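Local coordinates for urocanate hydratase (PDB 7NED), which probably catalyses the hydration of thiourocanate in bacterial ergothioneine breakdown, with NAD+ as cofactor, as a member of the urocanase family, at residues K47-W52 / H56-T61; G358-I363 / V391-L396. One frame throughout, in Å; residues are numbered along the deposited sequence.

Contact 1 of 2, residues K47-W52 / H56-T61; sequences KAARNW and HAIVRT
Ala49 and Ile58 meet on the buried side of this contact. The methyl CB of Ala49 lies 4.2 Å from CD1 of Ile58, the far end of that side chain. Both residues point their CB toward the opposite segment. CD1 gets there because the isoleucine is extended at its second torsion (chi2 169°). Leu26 of helix 17-31, Pro78 and Trp127 also pack on Ile58, so the apolar side is walled in by neighbours. The segments themselves are joined by a single hydrogen bond. N of His56 gives it to O of Trp52 at 2.9 Å, and it is nearly straight, with an N-H...O angle of 172°. This is the i to i+4 bond of the first turn of helix 52-64, in the urocanase N-terminal domain. Asn51 is the N-cap of that helix, and its OD1 accepts from N of Ser54. The loop 47-51 runs into helix 52-64, with Ala49 turned back against Ile58 of that helix. On the outer side His56 is exposed to solvent, although its ring closes on a carbonyl. CG of His56 stands opposite its carbonyl carbon and beside its own N (chi1 -66°), which carries the imidazole back toward Trp52. There CD2 of His56 comes 3.0 Å from O of Trp52, a close approach by a carbon. CD2 of His56 is also 4.3 Å from CB of Trp52. The Trp52 indole is partly covered: Ile4 and Leu39 touch it, Tyr55 meets it edge-to-face, and its NE1 donates to O of Lys37. The next residue after His56, Ala57, packs on Thr545 of the second subunit.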
# COMPACT_ATOMS: atom_id res chain seq x y z
N LYS A 47 -2.62 -15.63 10.05
CA LYS A 47 -2.47 -16.91 9.39
C LYS A 47 -1.25 -16.92 8.48
O LYS A 47 -0.86 -15.90 7.90
CB LYS A 47 -3.74 -17.22 8.60
CG LYS A 47 -4.95 -17.49 9.50
CD LYS A 47 -6.11 -18.06 8.72
CE LYS A 47 -7.24 -18.57 9.60
NZ LYS A 47 -7.69 -19.95 9.20
N ALA A 48 -0.69 -18.11 8.31
CA ALA A 48 0.47 -18.28 7.45
C ALA A 48 0.11 -18.38 5.98
O ALA A 48 1.00 -18.21 5.14
CB ALA A 48 1.22 -19.55 7.86
N ALA A 49 -1.13 -18.75 5.66
CA ALA A 49 -1.58 -18.88 4.27
C ALA A 49 -3.09 -18.79 4.29
O ALA A 49 -3.70 -18.87 5.35
CB ALA A 49 -1.16 -20.20 3.62
N ARG A 50 -3.69 -18.65 3.12
CA ARG A 50 -5.13 -18.41 3.15
C ARG A 50 -5.89 -19.67 3.54
O ARG A 50 -6.92 -19.59 4.20
CB ARG A 50 -5.64 -17.89 1.81
CG ARG A 50 -7.07 -17.41 1.94
CD ARG A 50 -7.61 -16.90 0.65
NE ARG A 50 -6.76 -15.86 0.02
CZ ARG A 50 -7.07 -15.25 -1.11
NH1 ARG A 50 -8.20 -15.58 -1.74
NH2 ARG A 50 -6.24 -14.37 -1.66
N ASN A 51 -5.38 -20.83 3.17
CA ASN A 51 -6.08 -22.09 3.39
C ASN A 51 -5.10 -23.19 3.02
O ASN A 51 -3.98 -22.93 2.55
CB ASN A 51 -7.37 -22.16 2.56
CG ASN A 51 -7.14 -21.73 1.12
OD1 ASN A 51 -6.22 -22.23 0.47
ND2 ASN A 51 -7.94 -20.79 0.63
N TRP A 52 -5.50 -24.45 3.28
CA TRP A 52 -4.57 -25.55 3.08
C TRP A 52 -4.24 -25.74 1.62
O TRP A 52 -3.07 -25.97 1.27
CB TRP A 52 -5.08 -26.84 3.73
CG TRP A 52 -4.95 -26.78 5.20
CD1 TRP A 52 -5.95 -26.67 6.11
CD2 TRP A 52 -3.72 -26.80 5.95
NE1 TRP A 52 -5.43 -26.61 7.38
CE2 TRP A 52 -4.07 -26.71 7.32
CE3 TRP A 52 -2.37 -26.90 5.60
CZ2 TRP A 52 -3.12 -26.70 8.33
CZ3 TRP A 52 -1.42 -26.91 6.61
CH2 TRP A 52 -1.80 -26.82 7.97
N HIS A 56 -0.35 -25.90 0.30
CA HIS A 56 0.28 -26.94 -0.51
C HIS A 56 0.80 -26.39 -1.83
O HIS A 56 1.88 -26.81 -2.29
CB HIS A 56 -0.71 -28.07 -0.77
CG HIS A 56 -1.09 -28.80 0.48
ND1 HIS A 56 -0.18 -29.54 1.21
CD2 HIS A 56 -2.26 -28.89 1.14
CE1 HIS A 56 -0.78 -30.06 2.27
NE2 HIS A 56 -2.05 -29.68 2.25
N ALA A 57 0.05 -25.48 -2.46
CA ALA A 57 0.53 -24.90 -3.73
C ALA A 57 1.73 -23.99 -3.51
O ALA A 57 2.65 -23.98 -4.34
CB ALA A 57 -0.61 -24.15 -4.43
N ILE A 58 1.79 -23.27 -2.39
CA ILE A 58 3.01 -22.53 -2.05
C ILE A 58 4.19 -23.49 -1.89
O ILE A 58 5.29 -23.25 -2.42
CB ILE A 58 2.80 -21.68 -0.78
CG1 ILE A 58 1.82 -20.54 -1.06
CG2 ILE A 58 4.14 -21.15 -0.23
CD1 ILE A 58 1.36 -19.82 0.22
N VAL A 59 4.00 -24.58 -1.14
CA VAL A 59 5.08 -25.53 -0.94
C VAL A 59 5.56 -26.10 -2.27
O VAL A 59 6.76 -26.12 -2.56
CB VAL A 59 4.66 -26.63 0.05
CG1 VAL A 59 5.72 -27.75 0.09
CG2 VAL A 59 4.51 -26.03 1.43
N ARG A 60 4.62 -26.58 -3.11
CA ARG A 60 5.01 -27.08 -4.44
C ARG A 60 5.78 -26.02 -5.22
O ARG A 60 6.83 -26.31 -5.81
CB ARG A 60 3.78 -27.51 -5.24
CG ARG A 60 3.15 -28.81 -4.78
CD ARG A 60 2.08 -29.30 -5.77
NE ARG A 60 0.98 -28.35 -5.88
CZ ARG A 60 -0.11 -28.36 -5.11
NH1 ARG A 60 -0.29 -29.28 -4.16
NH2 ARG A 60 -1.05 -27.44 -5.33
N THR A 61 5.26 -24.80 -5.24
CA THR A 61 5.91 -23.76 -6.03
C THR A 61 7.34 -23.49 -5.55
O THR A 61 8.25 -23.33 -6.37
CB THR A 61 5.10 -22.47 -5.98
OG1 THR A 61 3.78 -22.72 -6.47
CG2 THR A 61 5.78 -21.40 -6.86

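Contact 2 of 2, residues G358-I363 / V391-L396; sequences GELSDI and VPVEGL
Leu360 meets a single methyl of Val393 with both ends of its fork. CD1 of Leu360 sits 3.6 Å from CG2 of Val393, and CD2 of the same leucine is at 4.1 Å from that methyl. CG2 thus faces the whole fork, somewhat nearer to CD1. The two side chains cross at a slant. The CB of Leu360 does not point at the other segment, but its outer end comes nearer to it. The first torsion explains this: CG is turned opposite the backbone N (chi1 174°), which carries the fork out toward the 391-396 loop. Val393 starts with its CB already directed at the helix. Of its two methyls, CG2 does the touching.

A second touch uses main chain. CD2 of Leu396 rests 3.9 Å from CA of Gly358. The leucine has CG beside its own N (chi1 -68°). Its chi2 of 177° puts CD1 anti to CA and leaves CD2 as the side branch, which turns to Gly358. Gly358 has a positive phi, where a CB would press on the carbonyl O of the residue before.

These residues join the start of helix 360-373 to the loop between helix 378-390 and strand 398-400, in the urocanase C-terminal domain. Leu396 also packs on Val354 of strand 351-355 and on Arg8. Its backbone N is held by OD1 of Asn28, and O of Glu394 by ND2 of Asn32. No hydrogen bond or salt bridge links the two segments, so their direct contact rests on shape and van der Waals packing alone.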
# COMPACT_ATOMS: atom_id res chain seq x y z
N GLY A 358 18.83 -25.99 11.63
CA GLY A 358 18.23 -26.57 12.81
C GLY A 358 19.19 -26.73 13.97
O GLY A 358 18.76 -27.22 15.03
N GLU A 359 20.45 -26.33 13.82
CA GLU A 359 21.48 -26.54 14.85
C GLU A 359 21.57 -25.33 15.76
O GLU A 359 21.91 -24.22 15.32
CB GLU A 359 22.85 -26.82 14.22
CG GLU A 359 22.95 -28.15 13.49
CD GLU A 359 22.68 -29.31 14.45
OE1 GLU A 359 23.41 -29.41 15.45
OE2 GLU A 359 21.70 -30.06 14.24
N LEU A 360 21.32 -25.55 17.05
CA LEU A 360 21.47 -24.49 18.05
C LEU A 360 22.90 -23.97 18.10
O LEU A 360 23.13 -22.79 18.44
CB LEU A 360 21.02 -25.02 19.41
CG LEU A 360 21.22 -24.12 20.62
CD1 LEU A 360 20.34 -22.84 20.43
CD2 LEU A 360 20.80 -24.90 21.83
N SER A 361 23.88 -24.82 17.77
CA SER A 361 25.27 -24.37 17.79
C SER A 361 25.48 -23.20 16.84
O SER A 361 26.35 -22.35 17.07
CB SER A 361 26.22 -25.51 17.43
OG SER A 361 25.91 -26.09 16.18
N ASP A 362 24.69 -23.15 15.77
CA ASP A 362 24.78 -22.02 14.85
C ASP A 362 24.38 -20.72 15.54
O ASP A 362 25.11 -19.72 15.47
CB ASP A 362 23.89 -22.26 13.62
CG ASP A 362 24.52 -23.20 12.61
OD1 ASP A 362 25.69 -23.61 12.80
OD2 ASP A 362 23.83 -23.52 11.60
N ILE A 363 23.25 -20.72 16.25
CA ILE A 363 22.86 -19.53 17.01
C ILE A 363 23.95 -19.19 18.01
O ILE A 363 24.35 -18.03 18.15
CB ILE A 363 21.49 -19.75 17.69
CG1 ILE A 363 20.40 -19.91 16.62
CG2 ILE A 363 21.13 -18.59 18.66
CD1 ILE A 363 20.22 -18.69 15.67
N VAL A 391 16.49 -18.08 27.10
CA VAL A 391 15.44 -18.23 26.10
C VAL A 391 15.53 -19.64 25.53
O VAL A 391 16.57 -20.00 24.98
CB VAL A 391 15.56 -17.17 24.99
CG1 VAL A 391 14.52 -17.41 23.88
CG2 VAL A 391 15.39 -15.82 25.60
N PRO A 392 14.48 -20.44 25.64
CA PRO A 392 14.55 -21.81 25.13
C PRO A 392 14.38 -21.86 23.63
O PRO A 392 13.85 -20.94 22.99
CB PRO A 392 13.35 -22.49 25.79
CG PRO A 392 12.31 -21.35 25.84
CD PRO A 392 13.16 -20.11 26.19
N VAL A 393 14.77 -22.96 23.03
CA VAL A 393 14.61 -23.12 21.61
C VAL A 393 13.15 -23.34 21.30
O VAL A 393 12.49 -24.04 21.99
CB VAL A 393 15.47 -24.27 21.08
CG1 VAL A 393 15.02 -24.76 19.71
CG2 VAL A 393 16.91 -23.85 21.02
N GLU A 394 12.65 -22.66 20.30
CA GLU A 394 11.29 -22.80 19.86
C GLU A 394 11.31 -22.97 18.34
O GLU A 394 11.61 -22.07 17.64
CB GLU A 394 10.47 -21.60 20.28
N GLY A 395 10.99 -24.16 17.88
CA GLY A 395 11.06 -24.48 16.48
C GLY A 395 12.52 -24.44 16.07
O GLY A 395 13.36 -24.88 16.77
N LEU A 396 12.80 -23.89 14.92
CA LEU A 396 14.19 -23.72 14.52
C LEU A 396 14.90 -22.81 15.51
O LEU A 396 14.32 -21.81 15.94
CB LEU A 396 14.27 -23.11 13.11
CG LEU A 396 13.78 -24.02 12.00
CD1 LEU A 396 13.85 -23.29 10.67
CD2 LEU A 396 14.67 -25.28 11.97

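How the contacts relate
Both contacts are partly buried and set the start of a helix against a loop. Contact 1 is local: loop and helix follow each other in the N-terminal domain. Contact 2 joins segments 28 residues apart in the C-terminal domain, with mostly helix between them. Contact 1 combines a backbone hydrogen bond with apolar packing, while contact 2 is apolar throughout. Their buried residues are Ala49 and Ile58 in the first and Leu396 in the second; His56 and Val393 mark the exposed sides. The second subunit touches contact 1 but not contact 2. The contacts share no elements and do not touch, with nearest atoms about 13 Å apart.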